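Local atomic coordinates of ORF10 (PDB entry 6RIW), a protein that probably catalyses 3-oxoacyl-[acyl-carrier-protein] formation in polyunsaturated fatty acid biosynthesis, this chain being the ketosynthase-chain length factor didomain of a longer synthase. Residues S845-K848 and T849-L853; A147-H150 and P151-L155; A10-P14 and G15-P19. All coordinates share one frame; numbering follows the deposited sequence.

The three contacts come along the chain in the order contact 3, contact 2, contact 1, and each is a local feature of one short run of chain. Contacts 3 and 2 belong to the first ketosynthase-like half: one turns strand 4-12 into helix 19-27, the other ends helix 129-148. Contact 1 lies within helix 841-854 of the second half, probably the chain length factor. Their centres are far apart: about 48 Å between contacts 2 and 3, 47 Å between contacts 1 and 3, which flank the chain's centre, and 53 Å between contacts 1 and 2. They therefore sample a strand-to-helix turn, a helix exit and a helix interior in separate parts of the didomain.

Contact 1 (S845-K848 and T849-L853); sequences SIIK and TALLL
Ser845 begins this run of helix 841-854 by offering its carbonyl oxygen to Thr849 twice. Thr849 N bonds to Ser845 O at 3.1 Å in the regular i+4 way, and Thr849 OG1 gives a second bond to Ser845 O at 2.8 Å. The two donors come from opposite faces of the carbonyl plane. The hydroxyl can turn back because OG1 stands beside its own backbone N (chi1 -60°), a placement that lets threonine keep a polar group inside a buried helix while the side chain packs on Ile866 and Ile868 of strand 865-870. Ile846 O then accepts from Ala850 N at 2.7 Å, while the branched Ile846 side chain fills the buried face toward helix 668-682 and strand 469-478.

Ile847 O takes the next amide, Leu851 N, at 2.9 Å. On the same side of the helix Ile847 CG2 lies 4.0 Å from Leu851 CD1; the two branched chains run side by side, and with small Ala850 they pack on Met474 of that strand. Lys848 O receives Leu852 N at 3.0 Å. The extended lysine, CG anti to the backbone N (chi1 168°), passes its CE methylene 4.1 Å from Leu852 CD1 before NZ reaches a salt bridge with Glu801 and a hydrogen bond with Ser828. Every carbonyl from Ser845 to Lys848 is thus engaged, and the buried lysine charge is probably stabilised by Glu801.

Contact 2 (A147-H150 and P151-L155); sequences AVLH and PDFQL
His150 and Phe153 are the two ends of a type I beta turn that leads the chain out of helix 129-148, in the first ketosynthase-like half. Two hydrogen bonds hold it together. Phe153 N donates to His150 O at 2.9 Å, closing the turn; the donor stands well above the carbonyl plane rather than in it. A second bond comes from the imidazole: Asp152 N reaches His150 ND1, also at 2.9 Å. This amide meets the ring edge, only 7° out of its plane, so the in-plane nitrogen acts as acceptor. With CG swung beside its own carbonyl carbon (chi1 -163°), the histidine folds forward over the turn. Its other nitrogen, NE2, is hydrogen-bonded to Lys939 O, an arrangement consistent with a neutral ring protonated on NE2 and anchored at both nitrogens.

Shape and packing suit the remaining positions. Pro151 occupies the second place of the turn, where the phi required falls within the narrow range its ring allows, and its lack of an N-H costs nothing there. Asp152, at the exposed third place, brings OD2 up beside the CE1 edge of the imidazole, close to the ring plane and 3.3 Å from His150 CE1, with the carboxylate turned 40° against the ring; the contact is probably electrostatic in part.

Apolar contact is made by the buried pair Leu149, just before the turn, and Phe153, its last residue. Leu149 also touches Ile932 of helix 929-934, while Phe153 packs on Ser604 and Gln608 of helix 597-608 and on Leu145, so the turn is held between its own helix and two others. Leucine and phenylalanine lie alongside each other, pointing the same way, and meet where Leu149 CD1 comes within 4.0 Å of Phe153 CD1.

Contact 3 (A10-P14 and G15-P19); sequences ANLFP and GSQAP
Leu12 and Gln17 stand alongside each other, pointing the same way, across a tight reversal of the chain. Leu12 CD1 comes 3.8 Å from Gln17 CG, so the aliphatic part of the glutamine covers the leucine methyl while its amide continues onward, the chain being extended beyond CG.

Phe13 is arranged quite differently. Its ring is turned so that one face lies beneath the CB of Asn11, which sits 3.3 Å above the plane and over the ring centre. From there the Asn11 side chain reaches toward the 16-19 limb. Ser16 OG lies 3.7 Å from Phe13 CB. Held between its backbone N and carbonyl carbon (chi1 67°), that hydroxyl donates to a water which in turn donates to Pro14 O, joining the two limbs of the turn.

The backbone beneath is a type II beta turn from Phe13 to Ser16, with a single antiparallel bridge. Ser16 N donates to Phe13 O at 2.9 Å and Phe13 N to Ser16 O at 3.0 Å, a hydrogen-bonded pair. Pro14 fits the second position, since its phi of -52° is close to what a type II turn needs there and no N-H is called for. Gly15 takes the third, where phi is 93° and a side chain would be crowded against Pro14 O. A second water links Asn11 N to Gln17 O. Ala18 occupies the N-cap position of the coming helix and Pro19 begins it, where an imino nitrogen forfeits nothing.

Strand 4-12, paired with strand 259-270 through Ala10 and Leu12, is thereby turned directly into helix 19-27. Helix 88-104 covers Ala10 and Leu12, helix 374-387 meets Phe13, and Phe22 stacks edge-to-face with the Phe13 ring.

Contact 1 (S845-K848 and T849-L853)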
# COMPACT_ATOMS: atom_id res chain seq x y z
N SER A 845 19.04 5.60 6.68
CA SER A 845 20.35 4.93 6.74
C SER A 845 21.12 5.07 5.44
O SER A 845 22.34 5.27 5.45
CB SER A 845 20.17 3.44 7.04
OG SER A 845 19.50 3.25 8.27
N ILE A 846 20.43 4.89 4.30
CA ILE A 846 21.11 5.00 3.01
C ILE A 846 21.64 6.41 2.81
O ILE A 846 22.78 6.61 2.37
CB ILE A 846 20.16 4.59 1.87
CG1 ILE A 846 20.02 3.06 1.85
CG2 ILE A 846 20.68 5.12 0.51
CD1 ILE A 846 18.94 2.54 0.84
N ILE A 847 20.84 7.42 3.15
CA ILE A 847 21.26 8.80 2.88
C ILE A 847 22.41 9.21 3.81
O ILE A 847 23.37 9.85 3.36
CB ILE A 847 20.07 9.75 2.98
CG1 ILE A 847 19.15 9.49 1.77
CG2 ILE A 847 20.55 11.24 3.02
CD1 ILE A 847 17.95 10.42 1.69
N LYS A 848 22.33 8.87 5.11
CA LYS A 848 23.49 9.10 5.99
C LYS A 848 24.75 8.48 5.39
O LYS A 848 25.81 9.12 5.32
CB LYS A 848 23.25 8.50 7.37
CG LYS A 848 24.55 8.46 8.22
CD LYS A 848 24.37 7.76 9.57
CE LYS A 848 25.72 7.44 10.24
NZ LYS A 848 25.54 6.67 11.51
N THR A 849 24.65 7.21 4.98
CA THR A 849 25.80 6.48 4.48
C THR A 849 26.31 7.08 3.18
O THR A 849 27.52 7.26 2.99
CB THR A 849 25.43 5.01 4.29
OG1 THR A 849 25.01 4.45 5.55
CG2 THR A 849 26.59 4.19 3.74
N ALA A 850 25.39 7.41 2.26
CA ALA A 850 25.81 8.04 1.00
C ALA A 850 26.48 9.39 1.23
O ALA A 850 27.46 9.72 0.56
CB ALA A 850 24.61 8.19 0.07
N LEU A 851 25.97 10.20 2.18
CA LEU A 851 26.61 11.49 2.45
C LEU A 851 28.02 11.29 3.01
O LEU A 851 28.95 12.01 2.62
CB LEU A 851 25.76 12.33 3.41
CG LEU A 851 24.43 12.94 2.92
CD1 LEU A 851 23.62 13.56 4.08
CD2 LEU A 851 24.62 13.99 1.80
N LEU A 852 28.20 10.32 3.91
CA LEU A 852 29.52 10.06 4.48
C LEU A 852 30.50 9.60 3.42
O LEU A 852 31.65 10.04 3.39
CB LEU A 852 29.44 9.00 5.57
CG LEU A 852 28.79 9.38 6.91
CD1 LEU A 852 28.99 8.24 7.92
CD2 LEU A 852 29.36 10.69 7.45
N LEU A 853 30.07 8.68 2.56
CA LEU A 853 30.93 8.22 1.47
C LEU A 853 31.21 9.31 0.44
O LEU A 853 32.32 9.36 -0.11
CB LEU A 853 30.29 7.01 0.80
CG LEU A 853 30.27 5.76 1.67
CD1 LEU A 853 29.31 4.76 1.03
CD2 LEU A 853 31.66 5.16 1.82

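Contact 2 (A147-H150 and P151-L155)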
# COMPACT_ATOMS: atom_id res chain seq x y z
N ALA A 147 -17.30 17.57 30.20
CA ALA A 147 -17.04 18.93 30.67
C ALA A 147 -18.11 19.90 30.20
O ALA A 147 -18.41 20.87 30.91
CB ALA A 147 -15.65 19.39 30.21
N VAL A 148 -18.69 19.66 29.03
CA VAL A 148 -19.67 20.59 28.47
C VAL A 148 -21.07 20.31 29.01
O VAL A 148 -21.80 21.24 29.39
CB VAL A 148 -19.64 20.51 26.93
CG1 VAL A 148 -20.79 21.26 26.33
CG2 VAL A 148 -18.32 21.09 26.41
N LEU A 149 -21.47 19.04 29.06
CA LEU A 149 -22.87 18.65 29.23
C LEU A 149 -23.21 18.19 30.64
O LEU A 149 -24.21 18.64 31.22
CB LEU A 149 -23.23 17.53 28.24
CG LEU A 149 -23.05 17.87 26.76
CD1 LEU A 149 -23.25 16.62 25.89
CD2 LEU A 149 -24.01 18.97 26.35
N HIS A 150 -22.40 17.31 31.20
CA HIS A 150 -22.78 16.57 32.39
C HIS A 150 -21.63 15.67 32.77
O HIS A 150 -21.10 14.94 31.91
CB HIS A 150 -24.06 15.75 32.12
CG HIS A 150 -24.75 15.28 33.35
ND1 HIS A 150 -24.16 14.43 34.26
CD2 HIS A 150 -26.01 15.53 33.82
CE1 HIS A 150 -25.01 14.18 35.24
NE2 HIS A 150 -26.14 14.83 35.00
N PRO A 151 -21.19 15.70 34.04
CA PRO A 151 -20.09 14.83 34.47
C PRO A 151 -20.36 13.36 34.28
O PRO A 151 -19.41 12.57 34.22
CB PRO A 151 -19.94 15.17 35.96
CG PRO A 151 -21.26 15.75 36.36
CD PRO A 151 -21.74 16.50 35.15
N ASP A 152 -21.62 12.95 34.16
CA ASP A 152 -21.97 11.55 33.96
C ASP A 152 -22.28 11.23 32.50
O ASP A 152 -22.75 10.13 32.20
CB ASP A 152 -23.16 11.18 34.85
CG ASP A 152 -22.84 11.33 36.34
OD1 ASP A 152 -21.69 11.03 36.76
OD2 ASP A 152 -23.73 11.77 37.09
N PHE A 153 -22.07 12.18 31.58
CA PHE A 153 -22.18 11.84 30.17
C PHE A 153 -21.21 10.71 29.81
O PHE A 153 -20.08 10.68 30.30
CB PHE A 153 -21.89 13.06 29.29
CG PHE A 153 -21.93 12.73 27.82
CD1 PHE A 153 -23.12 12.78 27.12
CD2 PHE A 153 -20.78 12.31 27.16
CE1 PHE A 153 -23.17 12.45 25.78
CE2 PHE A 153 -20.84 11.97 25.81
CZ PHE A 153 -22.03 12.05 25.13
N GLN A 154 -21.67 9.79 28.97
CA GLN A 154 -20.83 8.69 28.50
C GLN A 154 -21.02 8.52 27.00
O GLN A 154 -22.15 8.34 26.53
CB GLN A 154 -21.17 7.36 29.18
CG GLN A 154 -20.79 7.23 30.62
CD GLN A 154 -21.22 5.88 31.12
OE1 GLN A 154 -22.41 5.55 31.10
NE2 GLN A 154 -20.27 5.06 31.52
N LEU A 155 -19.93 8.56 26.25
CA LEU A 155 -19.99 8.22 24.84
C LEU A 155 -20.01 6.70 24.66
O LEU A 155 -19.35 5.97 25.40
CB LEU A 155 -18.79 8.82 24.11
CG LEU A 155 -18.76 8.71 22.59
CD1 LEU A 155 -19.88 9.51 21.96
CD2 LEU A 155 -17.39 9.25 22.13

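Contact 3 (A10-P14 and G15-P19)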
# COMPACT_ATOMS: atom_id res chain seq x y z
N ALA A 10 -6.11 -19.40 -7.46
CA ALA A 10 -7.12 -19.46 -6.42
C ALA A 10 -7.84 -18.11 -6.35
O ALA A 10 -7.29 -17.07 -6.72
CB ALA A 10 -6.52 -19.82 -5.07
N ASN A 11 -9.07 -18.15 -5.85
CA ASN A 11 -9.84 -16.93 -5.73
C ASN A 11 -10.75 -16.96 -4.51
O ASN A 11 -11.24 -18.02 -4.10
CB ASN A 11 -10.71 -16.70 -6.96
CG ASN A 11 -11.72 -17.82 -7.16
OD1 ASN A 11 -11.33 -18.95 -7.43
ND2 ASN A 11 -13.02 -17.52 -7.00
N LEU A 12 -10.99 -15.77 -3.97
CA LEU A 12 -12.08 -15.54 -3.02
C LEU A 12 -12.75 -14.28 -3.53
O LEU A 12 -12.29 -13.16 -3.27
CB LEU A 12 -11.59 -15.40 -1.57
CG LEU A 12 -12.67 -15.21 -0.51
CD1 LEU A 12 -13.63 -16.41 -0.52
CD2 LEU A 12 -11.98 -15.06 0.85
N PHE A 13 -13.81 -14.46 -4.30
CA PHE A 13 -14.54 -13.40 -4.98
C PHE A 13 -15.95 -13.30 -4.42
O PHE A 13 -16.45 -14.27 -3.83
CB PHE A 13 -14.63 -13.66 -6.49
CG PHE A 13 -13.31 -13.68 -7.21
CD1 PHE A 13 -12.16 -13.10 -6.67
CD2 PHE A 13 -13.22 -14.30 -8.45
CE1 PHE A 13 -10.95 -13.13 -7.35
CE2 PHE A 13 -12.02 -14.34 -9.15
CZ PHE A 13 -10.88 -13.74 -8.60
N PRO A 14 -16.63 -12.17 -4.60
CA PRO A 14 -18.06 -12.14 -4.26
C PRO A 14 -18.75 -13.31 -4.95
O PRO A 14 -18.63 -13.47 -6.17
CB PRO A 14 -18.54 -10.78 -4.80
CG PRO A 14 -17.28 -9.92 -4.81
CD PRO A 14 -16.14 -10.86 -5.10
N GLY A 15 -19.38 -14.19 -4.17
CA GLY A 15 -20.09 -15.33 -4.70
C GLY A 15 -19.31 -16.62 -4.82
O GLY A 15 -19.94 -17.67 -5.00
N SER A 16 -17.97 -16.62 -4.72
CA SER A 16 -17.26 -17.87 -5.00
C SER A 16 -15.97 -17.99 -4.20
O SER A 16 -15.38 -16.99 -3.79
CB SER A 16 -16.98 -18.03 -6.50
OG SER A 16 -16.06 -17.06 -6.96
N GLN A 17 -15.55 -19.24 -3.97
CA GLN A 17 -14.34 -19.54 -3.21
C GLN A 17 -13.37 -20.43 -3.96
O GLN A 17 -12.37 -20.88 -3.37
CB GLN A 17 -14.70 -20.19 -1.86
CG GLN A 17 -15.82 -19.50 -1.10
CD GLN A 17 -16.19 -20.25 0.17
OE1 GLN A 17 -15.61 -21.30 0.47
NE2 GLN A 17 -17.17 -19.73 0.91
N ALA A 18 -13.62 -20.71 -5.24
CA ALA A 18 -12.78 -21.61 -6.02
C ALA A 18 -12.95 -21.27 -7.48
O ALA A 18 -13.98 -20.69 -7.85
CB ALA A 18 -13.15 -23.09 -5.76
N PRO A 19 -11.97 -21.58 -8.34
CA PRO A 19 -12.07 -21.13 -9.74
C PRO A 19 -13.17 -21.81 -10.54
O PRO A 19 -13.78 -21.17 -11.40
CB PRO A 19 -10.68 -21.45 -10.32
CG PRO A 19 -9.77 -21.49 -9.11
CD PRO A 19 -10.62 -22.06 -8.01
O HOH W 1 -9.61 -20.87 -4.40
O HOH W 2 -17.75 -15.26 -8.05